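Local coordinates for protein 8-demethyl-8-aminoriboflavin-5'-phosphate synthase (Streptomyces davawensis, PDB 5MLD) that catalyses replacement of the C-8 methyl group of FMN by an amino group from glutamate, a step in biosynthesis of the antibiotic roseoflavin, at residues N9-S15 with V42-D46; K4-T10 with D83-T89; A127-C132 with A160-W164. The contacts are given in a common frame with arbitrary orientation. Numbering follows the deposited sequence.

Contact 1: residues N9-S15 with V42-D46; sequences NTTLRRS and VRVID. With 8DP (8-demethyl-8-aminoriboflavin-5'-phosphate), chain I.
The end of strand 4-9 pairs in parallel with the end of strand 38-43, N9 level with R43 (CA-CA 4.7 Å). N9 N donates to V42 O at 2.9 Å, and V44 N to N9 O at 3.2 Å. Beyond this bridge the chains part: 44-46 forms a 3-10 turn and 10-15 a loop. A water fills the gap, donating to N9 O (2.7 Å) and T11 O (2.5 Å) and accepting from I45 N (2.9 Å). N9 OD1 accepts from T11 N at 2.9 Å, an Asx turn. D46 holds S15 twice: S15 N to OD1 at 2.8 Å and S15 OG to OD2 at 2.6 Å. R43 (chi1 t, chi2 t) bends at chi3 (m), and NH1 donates to R13 O at 3.0 Å. I45 CD1 meets L12 CD2 at 4.3 Å, and V44 CG2 meets T10 CA at 3.9 Å. This is the phosphate-binding loop of a flavodoxin-like fold: T11 OG1 and R13 NH2 donate to 8DP O3 at 2.6 and 3.0 Å. R13, important for positioning the glutamate donor, also pairs with D58 of the second subunit, and R14 with E52 there. The loop leads into helix 20-34; L12 and V44 touch helix 98-107.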
loop_
_atom_site.group_PDB
_atom_site.type_symbol
_atom_site.label_atom_id
_atom_site.label_comp_id
_atom_site.label_asym_id
_atom_site.label_seq_id
_atom_site.Cartn_x
_atom_site.Cartn_y
_atom_site.Cartn_z
ATOM N N ASN A 9 -15.762 -5.211 -15.491
ATOM C CA ASN A 9 -16.260 -5.581 -14.172
ATOM C C ASN A 9 -15.497 -6.821 -13.724
ATOM O O ASN A 9 -15.649 -7.898 -14.313
ATOM C CB ASN A 9 -17.763 -5.851 -14.206
ATOM C CG ASN A 9 -18.315 -6.093 -12.832
ATOM O OD1 ASN A 9 -17.567 -6.447 -11.924
ATOM N ND2 ASN A 9 -19.616 -5.895 -12.662
ATOM N N THR A 10 -14.687 -6.681 -12.672
ATOM C CA THR A 10 -13.838 -7.787 -12.241
ATOM C C THR A 10 -14.401 -8.515 -11.019
ATOM O O THR A 10 -13.643 -9.154 -10.279
ATOM C CB THR A 10 -12.412 -7.282 -11.991
ATOM O OG1 THR A 10 -12.431 -6.230 -11.031
ATOM C CG2 THR A 10 -11.833 -6.689 -13.302
ATOM N N THR A 11 -15.718 -8.446 -10.815
ATOM C CA THR A 11 -16.371 -9.240 -9.782
ATOM C C THR A 11 -16.085 -10.729 -9.969
ATOM O O THR A 11 -15.857 -11.212 -11.083
ATOM C CB THR A 11 -17.889 -9.009 -9.815
ATOM O OG1 THR A 11 -18.510 -9.797 -8.795
ATOM C CG2 THR A 11 -18.471 -9.416 -11.172
ATOM N N LEU A 12 -16.131 -11.467 -8.863
ATOM C CA LEU A 12 -15.889 -12.901 -8.883
ATOM C C LEU A 12 -17.142 -13.733 -9.116
ATOM O O LEU A 12 -17.032 -14.960 -9.224
ATOM C CB LEU A 12 -15.235 -13.338 -7.568
ATOM C CG LEU A 12 -13.853 -12.720 -7.386
ATOM C CD1 LEU A 12 -13.276 -13.145 -6.041
ATOM C CD2 LEU A 12 -12.924 -13.115 -8.525
ATOM N N ARG A 13 -18.313 -13.115 -9.204
ATOM C CA ARG A 13 -19.545 -13.863 -9.426
ATOM C C ARG A 13 -19.927 -13.813 -10.904
ATOM O O ARG A 13 -19.952 -12.742 -11.511
ATOM C CB ARG A 13 -20.669 -13.334 -8.534
ATOM C CG ARG A 13 -21.206 -11.952 -8.891
ATOM C CD ARG A 13 -21.947 -11.330 -7.716
ATOM N NE ARG A 13 -21.011 -10.815 -6.731
ATOM C CZ ARG A 13 -20.733 -11.378 -5.559
ATOM N NH1 ARG A 13 -21.331 -12.507 -5.185
ATOM N NH2 ARG A 13 -19.838 -10.799 -4.761
ATOM N N ARG A 14 -20.215 -14.984 -11.469
ATOM C CA ARG A 14 -20.540 -15.123 -12.884
ATOM C C ARG A 14 -21.903 -14.509 -13.206
ATOM O O ARG A 14 -22.840 -14.596 -12.410
ATOM C CB ARG A 14 -20.529 -16.617 -13.246
ATOM C CG ARG A 14 -20.974 -16.981 -14.672
ATOM C CD ARG A 14 -20.709 -18.487 -14.980
ATOM N NE ARG A 14 -19.280 -18.809 -15.014
ATOM C CZ ARG A 14 -18.521 -18.695 -16.099
ATOM N NH1 ARG A 14 -19.057 -18.274 -17.238
ATOM N NH2 ARG A 14 -17.228 -18.992 -16.053
ATOM N N SER A 15 -22.022 -13.892 -14.386
ATOM C CA SER A 15 -23.317 -13.345 -14.803
ATOM C C SER A 15 -24.359 -14.465 -14.851
ATOM O O SER A 15 -24.047 -15.591 -15.258
ATOM C CB SER A 15 -23.236 -12.675 -16.182
ATOM O OG SER A 15 -22.283 -11.630 -16.186
ATOM N N VAL A 42 -17.465 -5.614 -20.032
ATOM C CA VAL A 42 -17.103 -7.028 -20.047
ATOM C C VAL A 42 -16.975 -7.477 -18.603
ATOM O O VAL A 42 -16.301 -6.813 -17.809
ATOM C CB VAL A 42 -15.790 -7.264 -20.812
ATOM C CG1 VAL A 42 -15.279 -8.668 -20.580
ATOM C CG2 VAL A 42 -16.013 -7.017 -22.307
ATOM N N ARG A 43 -17.653 -8.571 -18.245
ATOM C CA ARG A 43 -17.473 -9.147 -16.909
ATOM C C ARG A 43 -16.472 -10.276 -17.069
ATOM O O ARG A 43 -16.801 -11.332 -17.610
ATOM C CB ARG A 43 -18.774 -9.652 -16.289
ATOM C CG ARG A 43 -18.501 -10.141 -14.878
ATOM C CD ARG A 43 -19.774 -10.684 -14.191
ATOM N NE ARG A 43 -20.829 -9.674 -14.072
ATOM C CZ ARG A 43 -21.902 -9.815 -13.300
ATOM N NH1 ARG A 43 -22.036 -10.906 -12.567
ATOM N NH2 ARG A 43 -22.832 -8.865 -13.236
ATOM N N VAL A 44 -15.231 -10.026 -16.637
ATOM C CA VAL A 44 -14.121 -10.853 -17.079
ATOM C C VAL A 44 -14.236 -12.277 -16.545
ATOM O O VAL A 44 -13.801 -13.222 -17.211
ATOM C CB VAL A 44 -12.777 -10.200 -16.685
ATOM C CG1 VAL A 44 -12.673 -8.797 -17.278
ATOM C CG2 VAL A 44 -12.642 -10.118 -15.187
ATOM N N ILE A 45 -14.851 -12.464 -15.371
ATOM C CA ILE A 45 -14.974 -13.802 -14.794
ATOM C C ILE A 45 -15.886 -14.694 -15.632
ATOM O O ILE A 45 -15.834 -15.926 -15.503
ATOM C CB ILE A 45 -15.464 -13.723 -13.328
ATOM C CG1 ILE A 45 -15.165 -15.019 -12.572
ATOM C CG2 ILE A 45 -16.959 -13.414 -13.230
ATOM C CD1 ILE A 45 -13.722 -15.206 -12.242
ATOM N N ASP A 46 -16.726 -14.115 -16.492
ATOM C CA ASP A 46 -17.558 -14.942 -17.363
ATOM C C ASP A 46 -16.747 -15.652 -18.423
ATOM O O ASP A 46 -17.264 -16.566 -19.072
ATOM C CB ASP A 46 -18.604 -14.112 -18.103
ATOM C CG ASP A 46 -19.651 -13.518 -17.185
ATOM O OD1 ASP A 46 -19.783 -13.973 -16.027
ATOM O OD2 ASP A 46 -20.337 -12.581 -17.633
HETATM C C4 8DP I . -16.417 -6.498 -1.022
HETATM C C5 8DP I . -16.366 -6.817 0.477
HETATM C C8 8DP I . -14.742 -10.741 0.115
HETATM N N3 8DP I . -12.221 -7.662 1.326
HETATM C C2 8DP I . -18.422 -6.278 -2.634
HETATM N N2 8DP I . -15.562 -11.849 -0.305
HETATM N N1 8DP I . -14.912 -7.128 0.804
HETATM C C6 8DP I . -14.420 -8.383 0.650
HETATM O O6 8DP I . -18.237 -8.107 -1.177
HETATM N N4 8DP I . -14.550 -4.871 1.351
HETATM C C12 8DP I . -13.064 -8.654 0.937
HETATM C C13 8DP I . -14.077 -6.133 1.197
HETATM C C14 8DP I . -12.725 -6.403 1.452
HETATM C C15 8DP I . -11.911 -5.336 1.856
HETATM C C16 8DP I . -13.746 -3.898 1.732
HETATM C C1 8DP I . -18.999 -7.121 -3.775
HETATM C C3 8DP I . -17.452 -7.211 -1.907
HETATM C C7 8DP I . -15.277 -9.445 0.261
HETATM C C9 8DP I . -13.367 -10.986 0.402
HETATM O O1 8DP I . -19.429 -6.593 -7.598
HETATM P P1 8DP I . -19.422 -7.423 -6.296
HETATM O O2 8DP I . -20.895 -7.812 -5.923
HETATM O O3 8DP I . -18.557 -8.669 -6.425
HETATM O O4 8DP I . -18.861 -6.488 -5.104
HETATM O O5 8DP I . -17.844 -5.141 -3.172
HETATM O O7 8DP I . -15.647 -5.683 -1.565
HETATM C C10 8DP I . -12.777 -12.372 0.258
HETATM C C11 8DP I . -12.554 -9.953 0.796
HETATM O O8 8DP I . -10.555 -5.528 2.116
HETATM N N5 8DP I . -12.440 -4.113 1.980
HETATM O O9 8DP I . -14.213 -2.569 1.886
HETATM O O HOH W 1 -15.501 -10.428 -13.482
#

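Contact 2: residues K4-T10 with D83-T89; sequences KALILNT and DILVIAT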
loop_
_atom_site.group_PDB
_atom_site.type_symbol
_atom_site.label_atom_id
_atom_site.label_comp_id
_atom_site.label_asym_id
_atom_site.label_seq_id
_atom_site.Cartn_x
_atom_site.Cartn_y
_atom_site.Cartn_z
ATOM N N LYS A 4 -13.638 4.884 -27.792
ATOM C CA LYS A 4 -14.261 3.744 -27.135
ATOM C C LYS A 4 -13.780 3.656 -25.700
ATOM O O LYS A 4 -12.585 3.806 -25.432
ATOM C CB LYS A 4 -13.930 2.417 -27.847
ATOM C CG LYS A 4 -14.322 2.392 -29.307
ATOM C CD LYS A 4 -13.720 1.191 -29.995
ATOM C CE LYS A 4 -13.705 1.394 -31.499
ATOM N NZ LYS A 4 -14.509 0.365 -32.218
ATOM N N ALA A 5 -14.713 3.372 -24.791
ATOM C CA ALA A 5 -14.402 3.097 -23.396
ATOM C C ALA A 5 -14.728 1.639 -23.105
ATOM O O ALA A 5 -15.836 1.182 -23.391
ATOM C CB ALA A 5 -15.200 4.007 -22.464
ATOM N N LEU A 6 -13.768 0.919 -22.539
ATOM C CA LEU A 6 -13.944 -0.477 -22.175
ATOM C C LEU A 6 -13.963 -0.551 -20.655
ATOM O O LEU A 6 -13.001 -0.140 -20.007
ATOM C CB LEU A 6 -12.828 -1.340 -22.751
ATOM C CG LEU A 6 -12.921 -2.819 -22.366
ATOM C CD1 LEU A 6 -14.232 -3.451 -22.896
ATOM C CD2 LEU A 6 -11.696 -3.551 -22.850
ATOM N N ILE A 7 -15.062 -1.046 -20.090
ATOM C CA ILE A 7 -15.230 -1.134 -18.639
ATOM C C ILE A 7 -15.191 -2.603 -18.268
ATOM O O ILE A 7 -16.017 -3.378 -18.753
ATOM C CB ILE A 7 -16.542 -0.491 -18.176
ATOM C CG1 ILE A 7 -16.640 0.949 -18.727
ATOM C CG2 ILE A 7 -16.616 -0.528 -16.640
ATOM C CD1 ILE A 7 -17.992 1.640 -18.507
ATOM N N LEU A 8 -14.238 -2.991 -17.422
ATOM C CA LEU A 8 -14.069 -4.396 -17.040
ATOM C C LEU A 8 -14.601 -4.566 -15.622
ATOM O O LEU A 8 -13.983 -4.097 -14.664
ATOM C CB LEU A 8 -12.605 -4.833 -17.120
ATOM C CG LEU A 8 -11.946 -4.644 -18.487
ATOM C CD1 LEU A 8 -10.495 -5.135 -18.437
ATOM C CD2 LEU A 8 -12.742 -5.369 -19.563
ATOM N N ASN A 9 -15.762 -5.211 -15.491
ATOM C CA ASN A 9 -16.260 -5.581 -14.172
ATOM C C ASN A 9 -15.497 -6.821 -13.724
ATOM O O ASN A 9 -15.649 -7.898 -14.313
ATOM C CB ASN A 9 -17.763 -5.851 -14.206
ATOM C CG ASN A 9 -18.315 -6.093 -12.832
ATOM O OD1 ASN A 9 -17.567 -6.447 -11.924
ATOM N ND2 ASN A 9 -19.616 -5.895 -12.662
ATOM N N THR A 10 -14.687 -6.681 -12.672
ATOM C CA THR A 10 -13.838 -7.787 -12.241
ATOM C C THR A 10 -14.401 -8.515 -11.019
ATOM O O THR A 10 -13.643 -9.154 -10.279
ATOM C CB THR A 10 -12.412 -7.282 -11.991
ATOM O OG1 THR A 10 -12.431 -6.230 -11.031
ATOM C CG2 THR A 10 -11.833 -6.689 -13.302
ATOM N N ASP A 83 -9.852 3.277 -26.214
ATOM C CA ASP A 83 -9.136 4.504 -25.897
ATOM C C ASP A 83 -9.157 4.787 -24.405
ATOM O O ASP A 83 -8.213 5.390 -23.878
ATOM C CB ASP A 83 -9.747 5.658 -26.689
ATOM C CG ASP A 83 -9.855 5.328 -28.158
ATOM O OD1 ASP A 83 -8.803 5.386 -28.824
ATOM O OD2 ASP A 83 -10.965 4.976 -28.639
ATOM N N ILE A 84 -10.206 4.343 -23.715
ATOM C CA ILE A 84 -10.313 4.466 -22.267
ATOM C C ILE A 84 -10.484 3.059 -21.702
ATOM O O ILE A 84 -11.290 2.277 -22.215
ATOM C CB ILE A 84 -11.495 5.363 -21.855
ATOM C CG1 ILE A 84 -11.310 6.802 -22.361
ATOM C CG2 ILE A 84 -11.618 5.381 -20.348
ATOM C CD1 ILE A 84 -12.576 7.595 -22.353
ATOM N N LEU A 85 -9.707 2.734 -20.666
ATOM C CA LEU A 85 -9.850 1.483 -19.927
ATOM C C LEU A 85 -10.300 1.829 -18.513
ATOM O O LEU A 85 -9.598 2.539 -17.794
ATOM C CB LEU A 85 -8.535 0.698 -19.895
ATOM C CG LEU A 85 -8.644 -0.598 -19.071
ATOM C CD1 LEU A 85 -9.581 -1.576 -19.765
ATOM C CD2 LEU A 85 -7.299 -1.255 -18.848
ATOM N N VAL A 86 -11.492 1.395 -18.140
ATOM C CA VAL A 86 -11.977 1.572 -16.780
ATOM C C VAL A 86 -11.973 0.207 -16.129
ATOM O O VAL A 86 -12.749 -0.673 -16.529
ATOM C CB VAL A 86 -13.383 2.177 -16.738
ATOM C CG1 VAL A 86 -13.847 2.281 -15.281
ATOM C CG2 VAL A 86 -13.411 3.532 -17.463
ATOM N N ILE A 87 -11.135 0.024 -15.112
ATOM C CA ILE A 87 -11.236 -1.172 -14.280
ATOM C C ILE A 87 -12.306 -0.907 -13.228
ATOM O O ILE A 87 -12.244 0.090 -12.501
ATOM C CB ILE A 87 -9.895 -1.525 -13.622
ATOM C CG1 ILE A 87 -8.779 -1.734 -14.661
ATOM C CG2 ILE A 87 -10.080 -2.755 -12.714
ATOM C CD1 ILE A 87 -8.982 -2.915 -15.565
ATOM N N ALA A 88 -13.298 -1.778 -13.159
ATOM C CA ALA A 88 -14.388 -1.613 -12.203
ATOM C C ALA A 88 -14.298 -2.806 -11.264
ATOM O O ALA A 88 -14.782 -3.895 -11.589
ATOM C CB ALA A 88 -15.743 -1.525 -12.896
ATOM N N THR A 89 -13.688 -2.599 -10.105
ATOM C CA THR A 89 -13.343 -3.754 -9.305
ATOM C C THR A 89 -13.964 -3.679 -7.918
ATOM O O THR A 89 -13.951 -2.623 -7.273
ATOM C CB THR A 89 -11.811 -3.908 -9.184
ATOM O OG1 THR A 89 -11.517 -5.107 -8.457
ATOM C CG2 THR A 89 -11.159 -2.693 -8.490
#
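Strands 4-9 and 84-89 run side by side in parallel, their axes 4.7 Å apart at closest approach and 17° off exact alignment. The ladder of backbone bonds is regular. L6 N donates to I84 O at 2.8 Å, V86 N to L6 O at 2.8 Å, L8 N to V86 O at 2.9 Å and A88 N to L8 O at 2.8 Å. T10 N continues it to A88 O at 3.0 Å. At the start, K4 N donates to D83 OD2 at 2.8 Å, so the aspartate side chain takes up the first backbone NH.

A5, I7, N9, I84, V86 and A88 share one face. Small and branched residues fit together here. I7 is the bump: its CG1 lies 4.0 Å from V86 CB, and its CG2 reaches forward over the methyl of A88 (CG2 to CB 4.0 Å). The small A88 makes the hollow. A5 CB sits 4.0 Å from I84 CB. Helix 20-34 covers this face, with V29 on I7, I25 on A88 and Y32 on V86.

These are central strands of the parallel sheet of a flavodoxin-like fold, layered between helices. L6, L8, L85 and I87 form the other face. L8 CD1 reaches into the space between L85 and I87, 3.9 Å from L85 CD1 and 3.9 Å from I87 CD1. L6 CD2 meets L85 CD1 at 4.2 Å. Helix 72-81 covers this side, with K78 and I79 on L6 and L75 on L8. At the C-terminal end T10 CG2 lies 4.3 Å from I87 CG2, and T89 OG1 is hydrogen-bonded to T97 N.

Contact 3: residues A127-C132 with A160-W164; sequences AGLLMC and AAAYW. With 8DP (8-demethyl-8-aminoriboflavin-5'-phosphate), chain I.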
loop_
_atom_site.group_PDB
_atom_site.type_symbol
_atom_site.label_atom_id
_atom_site.label_comp_id
_atom_site.label_asym_id
_atom_site.label_seq_id
_atom_site.Cartn_x
_atom_site.Cartn_y
_atom_site.Cartn_z
ATOM N N ALA A 127 -6.832 5.834 -18.437
ATOM C CA ALA A 127 -7.364 4.901 -17.453
ATOM C C ALA A 127 -8.234 5.621 -16.434
ATOM O O ALA A 127 -7.942 6.749 -16.023
ATOM C CB ALA A 127 -6.240 4.152 -16.723
ATOM N N GLY A 128 -9.314 4.943 -16.036
ATOM C CA GLY A 128 -10.107 5.357 -14.903
ATOM C C GLY A 128 -10.418 4.140 -14.056
ATOM O O GLY A 128 -10.105 3.006 -14.423
ATOM N N LEU A 129 -11.051 4.388 -12.921
ATOM C CA LEU A 129 -11.247 3.322 -11.957
ATOM C C LEU A 129 -12.609 3.494 -11.303
ATOM O O LEU A 129 -12.965 4.609 -10.914
ATOM C CB LEU A 129 -10.128 3.377 -10.926
ATOM C CG LEU A 129 -9.833 2.181 -10.056
ATOM C CD1 LEU A 129 -9.503 0.967 -10.926
ATOM C CD2 LEU A 129 -8.648 2.577 -9.235
ATOM N N LEU A 130 -13.371 2.403 -11.213
ATOM C CA LEU A 130 -14.563 2.321 -10.376
ATOM C C LEU A 130 -14.334 1.234 -9.332
ATOM O O LEU A 130 -13.898 0.132 -9.676
ATOM C CB LEU A 130 -15.808 1.998 -11.206
ATOM C CG LEU A 130 -16.187 3.007 -12.301
ATOM C CD1 LEU A 130 -17.318 2.460 -13.122
ATOM C CD2 LEU A 130 -16.571 4.386 -11.708
ATOM N N MET A 131 -14.605 1.534 -8.057
ATOM C CA MET A 131 -14.338 0.552 -7.007
ATOM C C MET A 131 -15.513 0.466 -6.045
ATOM O O MET A 131 -16.198 1.461 -5.779
ATOM C CB MET A 131 -13.064 0.885 -6.218
ATOM C CG MET A 131 -11.773 0.744 -6.993
ATOM S SD MET A 131 -10.434 1.523 -6.090
ATOM C CE MET A 131 -10.828 3.257 -6.217
ATOM N N CYS A 132 -15.724 -0.728 -5.496
ATOM C CA CYS A 132 -16.789 -0.943 -4.519
ATOM C C CYS A 132 -16.235 -1.817 -3.404
ATOM O O CYS A 132 -15.734 -2.903 -3.676
ATOM C CB CYS A 132 -18.001 -1.623 -5.163
ATOM S SG CYS A 132 -19.420 -1.397 -4.146
ATOM N N ALA A 160 -9.649 10.533 -11.175
ATOM C CA ALA A 160 -9.906 9.435 -12.090
ATOM C C ALA A 160 -10.465 8.189 -11.415
ATOM O O ALA A 160 -10.757 7.223 -12.121
ATOM C CB ALA A 160 -8.625 9.053 -12.824
ATOM N N ALA A 161 -10.602 8.172 -10.084
ATOM C CA ALA A 161 -11.052 6.988 -9.352
ATOM C C ALA A 161 -12.307 7.322 -8.558
ATOM O O ALA A 161 -12.263 8.173 -7.661
ATOM C CB ALA A 161 -9.957 6.484 -8.413
ATOM N N ALA A 162 -13.419 6.653 -8.883
ATOM C CA ALA A 162 -14.683 6.811 -8.174
ATOM C C ALA A 162 -15.034 5.513 -7.454
ATOM O O ALA A 162 -14.738 4.425 -7.948
ATOM C CB ALA A 162 -15.810 7.180 -9.135
ATOM N N TYR A 163 -15.685 5.626 -6.292
ATOM C CA TYR A 163 -15.816 4.456 -5.433
ATOM C C TYR A 163 -16.986 4.637 -4.477
ATOM O O TYR A 163 -17.471 5.752 -4.257
ATOM C CB TYR A 163 -14.510 4.201 -4.655
ATOM C CG TYR A 163 -14.142 5.356 -3.765
ATOM C CD1 TYR A 163 -13.387 6.408 -4.247
ATOM C CD2 TYR A 163 -14.574 5.413 -2.445
ATOM C CE1 TYR A 163 -13.074 7.475 -3.458
ATOM C CE2 TYR A 163 -14.253 6.485 -1.633
ATOM C CZ TYR A 163 -13.510 7.522 -2.157
ATOM O OH TYR A 163 -13.181 8.612 -1.393
ATOM N N TRP A 164 -17.428 3.512 -3.907
ATOM C CA TRP A 164 -18.366 3.497 -2.798
ATOM C C TRP A 164 -17.786 2.638 -1.680
ATOM O O TRP A 164 -17.212 1.582 -1.936
ATOM C CB TRP A 164 -19.741 2.941 -3.215
ATOM C CG TRP A 164 -20.774 3.004 -2.102
ATOM C CD1 TRP A 164 -21.654 4.018 -1.864
ATOM C CD2 TRP A 164 -21.025 2.010 -1.099
ATOM N NE1 TRP A 164 -22.430 3.731 -0.772
ATOM C CE2 TRP A 164 -22.077 2.492 -0.288
ATOM C CE3 TRP A 164 -20.473 0.753 -0.818
ATOM C CZ2 TRP A 164 -22.582 1.768 0.803
ATOM C CZ3 TRP A 164 -20.973 0.027 0.267
ATOM C CH2 TRP A 164 -22.020 0.536 1.065
HETATM C C4 8DP I . -16.417 -6.498 -1.022
HETATM C C5 8DP I . -16.366 -6.817 0.477
HETATM C C8 8DP I . -14.742 -10.741 0.115
HETATM N N3 8DP I . -12.221 -7.662 1.326
HETATM C C2 8DP I . -18.422 -6.278 -2.634
HETATM N N2 8DP I . -15.562 -11.849 -0.305
HETATM N N1 8DP I . -14.912 -7.128 0.804
HETATM C C6 8DP I . -14.420 -8.383 0.650
HETATM O O6 8DP I . -18.237 -8.107 -1.177
HETATM N N4 8DP I . -14.550 -4.871 1.351
HETATM C C12 8DP I . -13.064 -8.654 0.937
HETATM C C13 8DP I . -14.077 -6.133 1.197
HETATM C C14 8DP I . -12.725 -6.403 1.452
HETATM C C15 8DP I . -11.911 -5.336 1.856
HETATM C C16 8DP I . -13.746 -3.898 1.732
HETATM C C1 8DP I . -18.999 -7.121 -3.775
HETATM C C3 8DP I . -17.452 -7.211 -1.907
HETATM C C7 8DP I . -15.277 -9.445 0.261
HETATM C C9 8DP I . -13.367 -10.986 0.402
HETATM O O1 8DP I . -19.429 -6.593 -7.598
HETATM P P1 8DP I . -19.422 -7.423 -6.296
HETATM O O2 8DP I . -20.895 -7.812 -5.923
HETATM O O3 8DP I . -18.557 -8.669 -6.425
HETATM O O4 8DP I . -18.861 -6.488 -5.104
HETATM O O5 8DP I . -17.844 -5.141 -3.172
HETATM O O7 8DP I . -15.647 -5.683 -1.565
HETATM C C10 8DP I . -12.777 -12.372 0.258
HETATM C C11 8DP I . -12.554 -9.953 0.796
HETATM O O8 8DP I . -10.555 -5.528 2.116
HETATM N N5 8DP I . -12.440 -4.113 1.980
HETATM O O9 8DP I . -14.213 -2.569 1.886
#
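A127 enters the contact through its backbone, with its O 4.0 Å from A160 CB. G128 CA comes within 3.4 Å of A160 O. L129 then starts the parallel ladder: L129 N donates to A160 O at 3.0 Å, and L129 O accepts from A162 N at 2.9 Å. L129 CB packs on A161 CB at 4.0 Å. L130 points to the other face, where its CD2 meets A162 CB at 3.9 Å, and helices 20-34 and 183-205 cover it. M131 N donates to A162 O (2.9 Å) and M131 O accepts from W164 N (3.0 Å). The M131 side chain runs back so that CE reaches A161 CB at 4.0 Å. Y163 OH is hydrogen-bonded to E135 of the fourth subunit. C132 SG lies 4.1 Å from W164 CE3, an oblique sulfur-aromatic contact. C132 O comes 3.1 Å from 8DP O5, on the ribityl chain. The ligand thus sits at the C-terminal ends of the parallel strands, as in flavodoxin-like proteins.

All three contacts belong to one sheet, with strands in the order 38-43, 4-9, 84-92, 125-132, 161-164. Contact 2 is the buried middle. Contact 1 shares N9 and T10 with it and joins through a probable hydrogen bond, V42 N to I7 O (3.0 Å). Contact 3 joins contact 2 through two more probable hydrogen bonds, T89 N to L130 O (2.8 Å) and L130 N to I87 O (2.9 Å). Contacts 1 and 3 do not touch, but both meet 8DP. Contact 1 is partly buried and more polar, with charged side chains and one bridging water. Contacts 2 and 3 are buried ladders with mainly apolar side chains. Contact 1 meets the phosphate with side chains, contact 3 the ribityl chain with backbone.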